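Local atomic coordinates of geranyltranstransferase (PDB entry 3LOM), a protein that probably catalyses the magnesium-dependent condensation of isopentenyl diphosphate with allylic diphosphates to make farnesyl diphosphate, and perhaps geranylgeranyl diphosphate. Residues A[165-170]-A[183-188]; A[222-227]-A[271-276]; A[57-62]-A[71-76]; A[39-44]-A[109-114]. All coordinates share one frame; numbering follows the deposited sequence.

Contact 1 (A[165-170]-A[183-188]); sequences SLDLSE and EIHLLK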
loop_
_atom_site.group_PDB
_atom_site.type_symbol
_atom_site.label_atom_id
_atom_site.label_comp_id
_atom_site.label_asym_id
_atom_site.label_seq_id
_atom_site.Cartn_x
_atom_site.Cartn_y
_atom_site.Cartn_z
ATOM N N SER A 165 9.251 7.634 -10.275
ATOM C CA SER A 165 10.284 8.583 -9.827
ATOM C C SER A 165 11.312 8.887 -10.920
ATOM O O SER A 165 11.642 10.054 -11.161
ATOM C CB SER A 165 10.988 8.059 -8.570
ATOM O OG SER A 165 12.076 8.893 -8.197
ATOM N N LEU A 166 11.786 7.840 -11.596
ATOM C CA LEU A 166 12.759 8.009 -12.680
ATOM C C LEU A 166 12.108 8.563 -13.944
ATOM O O LEU A 166 12.760 9.270 -14.715
ATOM C CB LEU A 166 13.504 6.701 -12.984
ATOM C CG LEU A 166 14.548 6.228 -11.967
ATOM C CD1 LEU A 166 14.903 4.776 -12.208
ATOM C CD2 LEU A 166 15.802 7.093 -11.982
ATOM N N ASP A 167 10.826 8.251 -14.145
ATOM C CA ASP A 167 10.056 8.824 -15.250
ATOM C C ASP A 167 9.960 10.348 -15.111
ATOM O O ASP A 167 10.041 11.070 -16.093
ATOM C CB ASP A 167 8.658 8.202 -15.312
ATOM C CG ASP A 167 7.888 8.590 -16.563
ATOM O OD1 ASP A 167 7.715 7.728 -17.442
ATOM O OD2 ASP A 167 7.436 9.747 -16.666
ATOM N N LEU A 168 9.789 10.823 -13.886
ATOM C CA LEU A 168 9.687 12.248 -13.635
ATOM C C LEU A 168 11.039 12.960 -13.659
ATOM O O LEU A 168 11.166 14.010 -14.283
ATOM C CB LEU A 168 8.969 12.502 -12.311
ATOM C CG LEU A 168 7.488 12.124 -12.305
ATOM C CD1 LEU A 168 6.947 12.254 -10.903
ATOM C CD2 LEU A 168 6.667 12.959 -13.304
ATOM N N SER A 169 12.044 12.391 -12.995
ATOM C CA SER A 169 13.347 13.055 -12.877
ATOM C C SER A 169 14.226 12.969 -14.127
ATOM O O SER A 169 14.840 13.967 -14.513
ATOM C CB SER A 169 14.111 12.575 -11.636
ATOM O OG SER A 169 14.435 11.197 -11.725
ATOM N N GLU A 170 14.279 11.797 -14.766
ATOM C CA GLU A 170 15.218 11.590 -15.886
ATOM C C GLU A 170 14.699 11.995 -17.258
ATOM O O GLU A 170 15.468 12.511 -18.070
ATOM C CB GLU A 170 15.738 10.146 -15.953
ATOM C CG GLU A 170 16.319 9.612 -14.662
ATOM C CD GLU A 170 17.267 10.585 -13.989
ATOM O OE1 GLU A 170 16.968 11.010 -12.849
ATOM O OE2 GLU A 170 18.304 10.929 -14.597
ATOM N N GLU A 183 14.137 0.634 -19.575
ATOM C CA GLU A 183 14.180 0.232 -18.171
ATOM C C GLU A 183 13.136 0.971 -17.322
ATOM O O GLU A 183 12.435 0.351 -16.522
ATOM C CB GLU A 183 15.603 0.412 -17.607
ATOM C CG GLU A 183 15.783 0.100 -16.112
ATOM C CD GLU A 183 15.501 -1.360 -15.739
ATOM O OE1 GLU A 183 15.196 -1.609 -14.550
ATOM O OE2 GLU A 183 15.588 -2.257 -16.613
ATOM N N ILE A 184 13.047 2.287 -17.515
ATOM C CA ILE A 184 12.076 3.142 -16.834
ATOM C C ILE A 184 10.625 2.666 -17.031
ATOM O O ILE A 184 9.880 2.527 -16.053
ATOM C CB ILE A 184 12.268 4.632 -17.241
ATOM C CG1 ILE A 184 13.522 5.196 -16.559
ATOM C CG2 ILE A 184 11.056 5.467 -16.855
ATOM C CD1 ILE A 184 14.179 6.353 -17.289
ATOM N N HIS A 185 10.253 2.379 -18.280
ATOM C CA HIS A 185 8.916 1.883 -18.615
ATOM C C HIS A 185 8.629 0.471 -18.105
ATOM O O HIS A 185 7.482 0.154 -17.768
ATOM C CB HIS A 185 8.672 1.960 -20.121
ATOM C CG HIS A 185 8.512 3.357 -20.631
ATOM N ND1 HIS A 185 7.619 4.253 -20.081
ATOM C CD2 HIS A 185 9.119 4.010 -21.649
ATOM C CE1 HIS A 185 7.697 5.403 -20.728
ATOM N NE2 HIS A 185 8.591 5.278 -21.692
ATOM N N LEU A 186 9.664 -0.367 -18.049
ATOM C CA LEU A 186 9.546 -1.710 -17.481
ATOM C C LEU A 186 9.269 -1.621 -15.984
ATOM O O LEU A 186 8.458 -2.376 -15.456
ATOM C CB LEU A 186 10.814 -2.544 -17.745
ATOM C CG LEU A 186 10.991 -3.884 -16.999
ATOM C CD1 LEU A 186 9.861 -4.886 -17.284
ATOM C CD2 LEU A 186 12.347 -4.515 -17.299
ATOM N N LEU A 187 9.931 -0.688 -15.306
ATOM C CA LEU A 187 9.717 -0.529 -13.873
ATOM C C LEU A 187 8.353 0.102 -13.582
ATOM O O LEU A 187 7.658 -0.344 -12.678
ATOM C CB LEU A 187 10.845 0.278 -13.229
ATOM C CG LEU A 187 12.263 -0.289 -13.267
ATOM C CD1 LEU A 187 13.260 0.833 -13.033
ATOM C CD2 LEU A 187 12.452 -1.426 -12.271
ATOM N N LYS A 188 7.973 1.104 -14.376
ATOM C CA LYS A 188 6.730 1.851 -14.162
ATOM C C LYS A 188 5.466 1.052 -14.506
ATOM O O LYS A 188 4.562 0.935 -13.675
ATOM C CB LYS A 188 6.744 3.183 -14.924
ATOM C CG LYS A 188 5.452 3.976 -14.760
ATOM C CD LYS A 188 5.518 5.346 -15.388
ATOM C CE LYS A 188 4.120 5.943 -15.452
ATOM N NZ LYS A 188 4.138 7.399 -15.730
#
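The helical segments bearing Leu-166 and Ile-184 run roughly antiparallel, their axes 139° apart and 9.4 Å at closest approach, with Asp-167 and Ile-184 as the closest CA pair. They belong to helices 160-169 and 178-201 of the all-helical isoprenoid synthase fold. Ile-184 enters between Leu-166 and Asp-167 with its two branches divided. CG1 meets Leu-166 CB at 3.9 Å, whereas CG2, held anti to the backbone N, reaches the Asp-167 backbone at CA, also 3.9 Å away. Beyond this centre, Leu-166 CD1 and Leu-187 CD1 make a looser methyl contact at 4.4 Å. Leu-166 packs on Ala-35 and Leu-187 on Pro-34 of the second subunit, which places this flank of the helix pair at the dimer interface. Leu-168, on the same helix but not facing 183-188, touches Met-95 and Asp-96 of the family's first aspartate-rich motif, DDxxxxD. On the polar flank Lys-188 comes up extended from CG onward and crosses the Asp-167 side chain at a slant; its NZ is hydrogen-bonded to Gln-164 OE1 and makes a long salt bridge of 4.0 Å to Asp-167 OD1. That same OD1 lies 3.8 Å from Lys-188 CD.

Contact 2 (A[222-227]-A[271-276]); sequences IGLVFQ and AVHYQI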
loop_
_atom_site.group_PDB
_atom_site.type_symbol
_atom_site.label_atom_id
_atom_site.label_comp_id
_atom_site.label_asym_id
_atom_site.label_seq_id
_atom_site.Cartn_x
_atom_site.Cartn_y
_atom_site.Cartn_z
ATOM N N ILE A 222 3.803 -7.081 -24.615
ATOM C CA ILE A 222 2.551 -6.322 -24.596
ATOM C C ILE A 222 2.665 -5.034 -23.749
ATOM O O ILE A 222 2.202 -3.973 -24.166
ATOM C CB ILE A 222 1.318 -7.233 -24.259
ATOM C CG1 ILE A 222 0.082 -6.798 -25.044
ATOM C CG2 ILE A 222 1.064 -7.385 -22.754
ATOM C CD1 ILE A 222 0.021 -7.383 -26.431
ATOM N N GLY A 223 3.342 -5.130 -22.602
ATOM C CA GLY A 223 3.595 -3.983 -21.730
ATOM C C GLY A 223 4.527 -2.948 -22.329
ATOM O O GLY A 223 4.406 -1.750 -22.056
ATOM N N LEU A 224 5.456 -3.420 -23.154
ATOM C CA LEU A 224 6.377 -2.561 -23.877
ATOM C C LEU A 224 5.671 -1.852 -25.029
ATOM O O LEU A 224 5.764 -0.629 -25.161
ATOM C CB LEU A 224 7.552 -3.394 -24.395
ATOM C CG LEU A 224 8.606 -2.804 -25.329
ATOM C CD1 LEU A 224 9.299 -1.579 -24.733
ATOM C CD2 LEU A 224 9.621 -3.881 -25.673
ATOM N N VAL A 225 4.953 -2.620 -25.843
ATOM C CA VAL A 225 4.311 -2.087 -27.053
ATOM C C VAL A 225 3.171 -1.076 -26.789
ATOM O O VAL A 225 2.935 -0.191 -27.615
ATOM C CB VAL A 225 3.885 -3.231 -28.034
ATOM C CG1 VAL A 225 2.554 -3.857 -27.632
ATOM C CG2 VAL A 225 3.866 -2.742 -29.475
ATOM N N PHE A 226 2.494 -1.191 -25.640
ATOM C CA PHE A 226 1.461 -0.214 -25.243
ATOM C C PHE A 226 2.067 1.180 -25.109
ATOM O O PHE A 226 1.498 2.171 -25.577
ATOM C CB PHE A 226 0.794 -0.595 -23.916
ATOM C CG PHE A 226 -0.134 -1.776 -24.003
ATOM C CD1 PHE A 226 -0.676 -2.186 -25.222
ATOM C CD2 PHE A 226 -0.489 -2.465 -22.848
ATOM C CE1 PHE A 226 -1.532 -3.278 -25.285
ATOM C CE2 PHE A 226 -1.347 -3.554 -22.900
ATOM C CZ PHE A 226 -1.873 -3.960 -24.118
ATOM N N GLN A 227 3.242 1.228 -24.485
ATOM C CA GLN A 227 3.994 2.460 -24.291
ATOM C C GLN A 227 4.581 3.016 -25.586
ATOM O O GLN A 227 4.678 4.237 -25.753
ATOM C CB GLN A 227 5.099 2.227 -23.264
ATOM C CG GLN A 227 5.605 3.490 -22.641
ATOM C CD GLN A 227 4.526 4.277 -21.912
ATOM O OE1 GLN A 227 3.710 3.714 -21.177
ATOM N NE2 GLN A 227 4.522 5.590 -22.118
ATOM N N ALA A 271 4.828 -3.143 -34.848
ATOM C CA ALA A 271 4.459 -4.343 -35.600
ATOM C C ALA A 271 5.222 -5.584 -35.155
ATOM O O ALA A 271 4.607 -6.624 -34.907
ATOM C CB ALA A 271 4.632 -4.115 -37.100
ATOM N N VAL A 272 6.545 -5.461 -35.035
ATOM C CA VAL A 272 7.406 -6.588 -34.663
ATOM C C VAL A 272 7.059 -7.097 -33.266
ATOM O O VAL A 272 6.925 -8.305 -33.066
ATOM C CB VAL A 272 8.933 -6.256 -34.753
ATOM C CG1 VAL A 272 9.772 -7.490 -34.462
ATOM C CG2 VAL A 272 9.303 -5.729 -36.123
ATOM N N HIS A 273 6.882 -6.177 -32.320
ATOM C CA HIS A 273 6.601 -6.558 -30.929
ATOM C C HIS A 273 5.227 -7.208 -30.727
ATOM O O HIS A 273 5.095 -8.141 -29.921
ATOM C CB HIS A 273 6.827 -5.386 -29.974
ATOM C CG HIS A 273 8.268 -5.164 -29.641
ATOM N ND1 HIS A 273 8.977 -6.009 -28.814
ATOM C CD2 HIS A 273 9.139 -4.206 -30.035
ATOM C CE1 HIS A 273 10.222 -5.583 -28.714
ATOM N NE2 HIS A 273 10.346 -4.486 -29.440
ATOM N N TYR A 274 4.227 -6.729 -31.473
ATOM C CA TYR A 274 2.903 -7.363 -31.508
ATOM C C TYR A 274 2.944 -8.741 -32.155
ATOM O O TYR A 274 2.272 -9.659 -31.690
ATOM C CB TYR A 274 1.870 -6.484 -32.224
ATOM C CG TYR A 274 1.055 -5.620 -31.287
ATOM C CD1 TYR A 274 0.214 -6.193 -30.334
ATOM C CD2 TYR A 274 1.121 -4.229 -31.355
ATOM C CE1 TYR A 274 -0.534 -5.404 -29.468
ATOM C CE2 TYR A 274 0.378 -3.432 -30.494
ATOM C CZ TYR A 274 -0.447 -4.027 -29.553
ATOM O OH TYR A 274 -1.180 -3.247 -28.693
ATOM N N GLN A 275 3.740 -8.869 -33.220
ATOM C CA GLN A 275 3.928 -10.134 -33.933
ATOM C C GLN A 275 4.535 -11.192 -33.013
ATOM O O GLN A 275 4.075 -12.336 -33.000
ATOM C CB GLN A 275 4.807 -9.919 -35.172
ATOM C CG GLN A 275 4.747 -11.024 -36.228
ATOM C CD GLN A 275 5.784 -12.123 -36.019
ATOM O OE1 GLN A 275 5.548 -13.280 -36.370
ATOM N NE2 GLN A 275 6.934 -11.765 -35.446
ATOM N N ILE A 276 5.549 -10.793 -32.240
ATOM C CA ILE A 276 6.184 -11.669 -31.252
ATOM C C ILE A 276 5.164 -12.060 -30.180
ATOM O O ILE A 276 5.113 -13.221 -29.753
ATOM C CB ILE A 276 7.474 -11.018 -30.628
ATOM C CG1 ILE A 276 8.545 -10.722 -31.695
ATOM C CG2 ILE A 276 8.070 -11.878 -29.506
ATOM C CD1 ILE A 276 8.982 -11.913 -32.562
#
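Tyr-274 OH, which meets the ring edge of Phe-226 with CE1 at 3.4 Å, is hydrogen-bonded to Gln-229 OE1, a residue of the same helix as Phe-226. The tyrosine side chain therefore spans the gap between helices 263-279 and 209-236 with its polar tip satisfied on the far side. Val-225 supports the ring from one face: its CG1 methyl lies 3.7 Å from the centroid of the Tyr-274 ring, only 18° off the normal, a CH-pi contact. CG2, anti to the backbone N, reaches Tyr-274 CD2 at 3.6 Å, and Ile-222 CD1 approaches CE1 of the same ring obliquely at 3.7 Å. A second CH-pi contact sets Leu-224 CD2 over a face of His-273, 3.9 Å from the ring centroid and displaced toward the rim on the CE1 side. The imidazole has its own polar partner, as ND1 is hydrogen-bonded to His-221 ND1. Helix 289-303 also packs on Tyr-274 and Phe-226, through Leu-298. The segment axes run nearly antiparallel, 9.3 Å apart at closest approach. Such aromatic-aliphatic packing joins helix 263-279, the last but one of the modelled isoprenoid synthase bundle, to helix 209-236, which further along carries the family's second aspartate-rich motif.

Contact 3 (A[57-62]-A[71-76]); sequences LVYLAG and VLDIIA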
loop_
_atom_site.group_PDB
_atom_site.type_symbol
_atom_site.label_atom_id
_atom_site.label_comp_id
_atom_site.label_asym_id
_atom_site.label_seq_id
_atom_site.Cartn_x
_atom_site.Cartn_y
_atom_site.Cartn_z
ATOM N N LEU A 57 -6.900 -9.085 -19.073
ATOM C CA LEU A 57 -5.715 -9.932 -19.251
ATOM C C LEU A 57 -5.651 -11.023 -18.198
ATOM O O LEU A 57 -5.338 -12.162 -18.521
ATOM C CB LEU A 57 -4.428 -9.102 -19.227
ATOM C CG LEU A 57 -4.207 -8.131 -20.386
ATOM C CD1 LEU A 57 -3.118 -7.126 -20.031
ATOM C CD2 LEU A 57 -3.891 -8.862 -21.689
ATOM N N VAL A 58 -5.968 -10.669 -16.953
ATOM C CA VAL A 58 -6.150 -11.642 -15.870
ATOM C C VAL A 58 -7.197 -12.717 -16.201
ATOM O O VAL A 58 -6.954 -13.908 -15.985
ATOM C CB VAL A 58 -6.505 -10.926 -14.544
ATOM C CG1 VAL A 58 -7.020 -11.895 -13.482
ATOM C CG2 VAL A 58 -5.302 -10.204 -14.033
ATOM N N TYR A 59 -8.340 -12.294 -16.740
ATOM C CA TYR A 59 -9.417 -13.221 -17.093
ATOM C C TYR A 59 -9.026 -14.141 -18.237
ATOM O O TYR A 59 -9.251 -15.343 -18.166
ATOM C CB TYR A 59 -10.708 -12.471 -17.440
ATOM C CG TYR A 59 -11.448 -11.935 -16.231
ATOM C CD1 TYR A 59 -11.794 -12.777 -15.173
ATOM C CD2 TYR A 59 -11.822 -10.593 -16.154
ATOM C CE1 TYR A 59 -12.475 -12.295 -14.062
ATOM C CE2 TYR A 59 -12.504 -10.102 -15.045
ATOM C CZ TYR A 59 -12.827 -10.959 -14.006
ATOM O OH TYR A 59 -13.503 -10.482 -12.908
ATOM N N LEU A 60 -8.420 -13.568 -19.273
ATOM C CA LEU A 60 -8.045 -14.311 -20.473
ATOM C C LEU A 60 -6.862 -15.260 -20.269
ATOM O O LEU A 60 -6.860 -16.372 -20.805
ATOM C CB LEU A 60 -7.780 -13.353 -21.632
ATOM C CG LEU A 60 -9.024 -12.646 -22.169
ATOM C CD1 LEU A 60 -8.687 -11.810 -23.388
ATOM C CD2 LEU A 60 -10.105 -13.659 -22.503
ATOM N N ALA A 61 -5.875 -14.822 -19.489
ATOM C CA ALA A 61 -4.738 -15.665 -19.128
ATOM C C ALA A 61 -5.156 -16.744 -18.142
ATOM O O ALA A 61 -4.618 -17.854 -18.166
ATOM C CB ALA A 61 -3.604 -14.830 -18.546
ATOM N N GLY A 62 -6.111 -16.408 -17.277
ATOM C CA GLY A 62 -6.648 -17.351 -16.299
ATOM C C GLY A 62 -7.451 -18.477 -16.926
ATOM O O GLY A 62 -7.453 -19.600 -16.420
ATOM N N VAL A 71 -11.585 -16.936 -8.259
ATOM C CA VAL A 71 -10.192 -16.521 -7.999
ATOM C C VAL A 71 -9.773 -15.358 -8.918
ATOM O O VAL A 71 -9.178 -14.370 -8.462
ATOM C CB VAL A 71 -9.206 -17.730 -8.137
ATOM C CG1 VAL A 71 -7.731 -17.293 -8.043
ATOM C CG2 VAL A 71 -9.510 -18.800 -7.087
ATOM N N LEU A 72 -10.122 -15.479 -10.198
ATOM C CA LEU A 72 -9.839 -14.464 -11.205
ATOM C C LEU A 72 -10.457 -13.099 -10.910
ATOM O O LEU A 72 -9.811 -12.075 -11.135
ATOM C CB LEU A 72 -10.270 -14.955 -12.589
ATOM C CG LEU A 72 -9.405 -16.082 -13.161
ATOM C CD1 LEU A 72 -9.904 -16.520 -14.532
ATOM C CD2 LEU A 72 -7.951 -15.626 -13.230
ATOM N N ASP A 73 -11.693 -13.095 -10.403
ATOM C CA ASP A 73 -12.376 -11.870 -9.968
ATOM C C ASP A 73 -11.550 -11.098 -8.949
ATOM O O ASP A 73 -11.386 -9.881 -9.068
ATOM C CB ASP A 73 -13.740 -12.194 -9.342
ATOM C CG ASP A 73 -14.748 -12.711 -10.350
ATOM O OD1 ASP A 73 -14.751 -12.231 -11.504
ATOM O OD2 ASP A 73 -15.549 -13.596 -9.978
ATOM N N ILE A 74 -11.038 -11.832 -7.964
ATOM C CA ILE A 74 -10.266 -11.286 -6.853
ATOM C C ILE A 74 -8.936 -10.707 -7.326
ATOM O O ILE A 74 -8.598 -9.568 -6.973
ATOM C CB ILE A 74 -10.020 -12.363 -5.771
ATOM C CG1 ILE A 74 -11.358 -12.907 -5.261
ATOM C CG2 ILE A 74 -9.186 -11.807 -4.622
ATOM C CD1 ILE A 74 -11.282 -14.302 -4.673
ATOM N N ILE A 75 -8.208 -11.483 -8.134
ATOM C CA ILE A 75 -6.892 -11.075 -8.647
ATOM C C ILE A 75 -7.001 -9.817 -9.502
ATOM O O ILE A 75 -6.228 -8.871 -9.314
ATOM C CB ILE A 75 -6.161 -12.223 -9.418
ATOM C CG1 ILE A 75 -5.886 -13.407 -8.480
ATOM C CG2 ILE A 75 -4.847 -11.714 -10.044
ATOM C CD1 ILE A 75 -5.221 -14.612 -9.142
ATOM N N ALA A 76 -7.987 -9.806 -10.399
ATOM C CA ALA A 76 -8.280 -8.664 -11.269
ATOM C C ALA A 76 -8.736 -7.401 -10.523
ATOM O O ALA A 76 -8.484 -6.282 -10.979
ATOM C CB ALA A 76 -9.325 -9.059 -12.294
HETATM O O HOH W 1 -12.831 -8.476 -11.326
#
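Val-58 CG1 forms the apolar centre, touching Ala-76 CB at 3.8 Å, Leu-72 CD2 at 3.9 Å and, more loosely, Ile-75 CG2. This methyl is anti to the backbone N (chi1 167°), which turns it into the opposing helix. Leu-72 packs beside it: CD2 lies against the carbonyl oxygen of Val-58, and it comes within 3.8 Å of Gly-62 CA, where the absence of a side chain lets it settle close to the backbone. The two segments, 9.2 Å apart at closest approach of their axes, form an antiparallel helical hairpin of the isoprenoid synthase fold, in which helices 53-64 and 69-91 follow each other through a short connection. Farther out, Leu-72 CB rests 3.7 Å from Tyr-59 CD1, the two side chains lying alongside and pointing opposite ways. The tyrosine ring also stacks on Tyr-16 of helix 5-28. At the polar edge Tyr-59 OH donates to the anti lone pair of Asp-73 OD1 at 2.6 Å, the ring and carboxylate planes being 73° apart. A water donates both to Tyr-59 OH and, at 3.0 Å, to the backbone Asp-73 O. Asp-73 OD1 has a further partner in Arg-19 NE, with which it forms a salt bridge.

Contact 4 (A[39-44]-A[109-114]); sequences RSALHY and KAFDEA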
loop_
_atom_site.group_PDB
_atom_site.type_symbol
_atom_site.label_atom_id
_atom_site.label_comp_id
_atom_site.label_asym_id
_atom_site.label_seq_id
_atom_site.Cartn_x
_atom_site.Cartn_y
_atom_site.Cartn_z
ATOM N N ARG A 39 -15.492 6.851 0.745
ATOM C CA ARG A 39 -16.353 5.979 -0.086
ATOM C C ARG A 39 -16.906 6.676 -1.327
ATOM O O ARG A 39 -17.066 6.046 -2.373
ATOM C CB ARG A 39 -17.458 5.248 0.707
ATOM C CG ARG A 39 -18.502 6.112 1.361
ATOM C CD ARG A 39 -18.480 5.964 2.868
ATOM N NE ARG A 39 -19.636 5.244 3.394
ATOM C CZ ARG A 39 -20.126 5.407 4.621
ATOM N NH1 ARG A 39 -19.568 6.269 5.463
ATOM N NH2 ARG A 39 -21.181 4.710 5.011
ATOM N N SER A 40 -17.140 7.982 -1.230
ATOM C CA SER A 40 -17.540 8.749 -2.401
ATOM C C SER A 40 -16.413 8.836 -3.436
ATOM O O SER A 40 -16.639 8.611 -4.628
ATOM C CB SER A 40 -18.032 10.143 -2.010
ATOM O OG SER A 40 -18.391 10.885 -3.166
ATOM N N ALA A 41 -15.205 9.162 -2.987
ATOM C CA ALA A 41 -14.079 9.314 -3.913
ATOM C C ALA A 41 -13.573 7.997 -4.482
ATOM O O ALA A 41 -13.235 7.928 -5.665
ATOM C CB ALA A 41 -12.965 10.097 -3.288
ATOM N N LEU A 42 -13.553 6.955 -3.654
ATOM C CA LEU A 42 -13.335 5.580 -4.134
ATOM C C LEU A 42 -14.206 5.228 -5.334
ATOM O O LEU A 42 -13.705 4.768 -6.356
ATOM C CB LEU A 42 -13.617 4.566 -3.022
ATOM C CG LEU A 42 -12.504 4.239 -2.030
ATOM C CD1 LEU A 42 -13.086 3.561 -0.810
ATOM C CD2 LEU A 42 -11.484 3.335 -2.686
ATOM N N HIS A 43 -15.513 5.448 -5.195
ATOM C CA HIS A 43 -16.474 5.138 -6.245
ATOM C C HIS A 43 -16.312 6.032 -7.465
ATOM O O HIS A 43 -16.503 5.580 -8.588
ATOM C CB HIS A 43 -17.904 5.204 -5.696
ATOM C CG HIS A 43 -18.281 4.014 -4.872
ATOM N ND1 HIS A 43 -18.213 4.002 -3.496
ATOM C CD2 HIS A 43 -18.704 2.781 -5.237
ATOM C CE1 HIS A 43 -18.590 2.817 -3.047
ATOM N NE2 HIS A 43 -18.896 2.057 -4.084
ATOM N N TYR A 44 -15.953 7.295 -7.247
ATOM C CA TYR A 44 -15.692 8.218 -8.356
ATOM C C TYR A 44 -14.495 7.770 -9.196
ATOM O O TYR A 44 -14.535 7.790 -10.435
ATOM C CB TYR A 44 -15.457 9.641 -7.849
ATOM C CG TYR A 44 -15.180 10.629 -8.965
ATOM C CD1 TYR A 44 -16.222 11.142 -9.734
ATOM C CD2 TYR A 44 -13.874 11.042 -9.262
ATOM C CE1 TYR A 44 -15.984 12.035 -10.765
ATOM C CE2 TYR A 44 -13.621 11.935 -10.304
ATOM C CZ TYR A 44 -14.687 12.427 -11.048
ATOM O OH TYR A 44 -14.473 13.314 -12.071
ATOM N N LYS A 109 -9.349 17.202 -8.627
ATOM C CA LYS A 109 -10.154 18.298 -9.166
ATOM C C LYS A 109 -11.631 18.159 -8.780
ATOM O O LYS A 109 -12.291 19.155 -8.494
ATOM C CB LYS A 109 -10.008 18.407 -10.690
ATOM C CG LYS A 109 -8.591 18.704 -11.182
ATOM C CD LYS A 109 -8.012 19.975 -10.577
ATOM C CE LYS A 109 -8.640 21.225 -11.174
ATOM N NZ LYS A 109 -8.176 22.423 -10.431
ATOM N N ALA A 110 -12.136 16.923 -8.780
ATOM C CA ALA A 110 -13.507 16.634 -8.369
ATOM C C ALA A 110 -13.673 16.730 -6.860
ATOM O O ALA A 110 -14.753 17.061 -6.372
ATOM C CB ALA A 110 -13.932 15.264 -8.853
ATOM N N PHE A 111 -12.605 16.438 -6.122
ATOM C CA PHE A 111 -12.629 16.539 -4.667
ATOM C C PHE A 111 -11.570 17.539 -4.251
ATOM O O PHE A 111 -11.686 18.727 -4.556
ATOM C CB PHE A 111 -12.419 15.163 -4.031
ATOM C CG PHE A 111 -13.567 14.216 -4.257
ATOM C CD1 PHE A 111 -14.605 14.129 -3.333
ATOM C CD2 PHE A 111 -13.624 13.426 -5.407
ATOM C CE1 PHE A 111 -15.682 13.266 -3.550
ATOM C CE2 PHE A 111 -14.693 12.562 -5.632
ATOM C CZ PHE A 111 -15.723 12.483 -4.701
ATOM N N ASP A 112 -10.539 17.064 -3.566
ATOM C CA ASP A 112 -9.371 17.883 -3.274
ATOM C C ASP A 112 -8.134 16.993 -3.267
ATOM O O ASP A 112 -8.251 15.764 -3.348
ATOM C CB ASP A 112 -9.535 18.661 -1.960
ATOM C CG ASP A 112 -10.053 17.804 -0.825
ATOM O OD1 ASP A 112 -9.491 16.721 -0.580
ATOM O OD2 ASP A 112 -11.012 18.232 -0.155
ATOM N N GLU A 113 -6.960 17.605 -3.185
ATOM C CA GLU A 113 -5.711 16.850 -3.234
ATOM C C GLU A 113 -5.551 15.884 -2.065
ATOM O O GLU A 113 -5.141 14.740 -2.282
ATOM C CB GLU A 113 -4.518 17.784 -3.318
ATOM C CG GLU A 113 -4.339 18.455 -4.663
ATOM C CD GLU A 113 -3.144 19.389 -4.671
ATOM O OE1 GLU A 113 -2.103 19.034 -4.067
ATOM O OE2 GLU A 113 -3.253 20.475 -5.276
ATOM N N ALA A 114 -5.912 16.316 -0.850
ATOM C CA ALA A 114 -5.876 15.424 0.325
ATOM C C ALA A 114 -6.709 14.142 0.140
ATOM O O ALA A 114 -6.275 13.057 0.525
ATOM C CB ALA A 114 -6.319 16.154 1.572
#
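Phe-111 turns its ring into helix 36-46, where Ala-41, Ser-40 and Tyr-44 receive it from different directions. Ala-41 CB sits over the centre of one face, 3.9 Å from the ring centroid in a CH-pi contact. Two other groups lie at the rim in the plane of the ring: Ser-40 OG, 3.5 Å from CZ, and Tyr-44 CB, 3.7 Å from CE2. The edge of Phe-111 is directed at the face of Tyr-44 in an offset edge-to-face pair with centroids 5.8 Å apart and planes at 73°. Tyr-44 CG stands anti to its backbone N (chi1 180°), directed toward 109-114, and the ring beyond it reaches Ala-110. There Ala-110 CB makes an off-centre CH-pi contact with the Tyr-44 ring, 3.6 Å from CE2. The phenol is fixed beyond the contact, with OH hydrogen-bonded to Pro-105 O and Lys-104 making a cation-pi contact with the ring. Ala-41, besides covering Phe-111, packs on Thr-115 and Val-119, so that helix 36-46 also lies against the first turns of helix 113-135. Phe-111 is the first residue to leave helical geometry after helix 107-110, and Asp-112 next to it is the N-cap of helix 113-135. Phe-111 thus packs at the break between helix 107-110 and the N-capped helix 113-135, at the periphery of the all-helical isoprenoid synthase fold.

Overall arrangement
From the N terminus, helix 36-46 opens contact 4, which closes only at 109-114. Contact 3 lies wholly within that interval, pairing the successive helices 53-64 and 69-91 about 27 Å from contact 4, centre to centre. Contacts 1 and 2 follow in series, so no two contacts cross along the chain. Contact 1 closes a short loop between helices 160-169 and 178-201; contact 2 spans a longer one between helices 209-236 and 263-279. These two touch where His-185 ND1 lies 3.3 Å from Gln-227 CG. Contacts 2 and 4 lie on opposite sides of the chain's centre, and contacts 1 and 4 both border the second subunit.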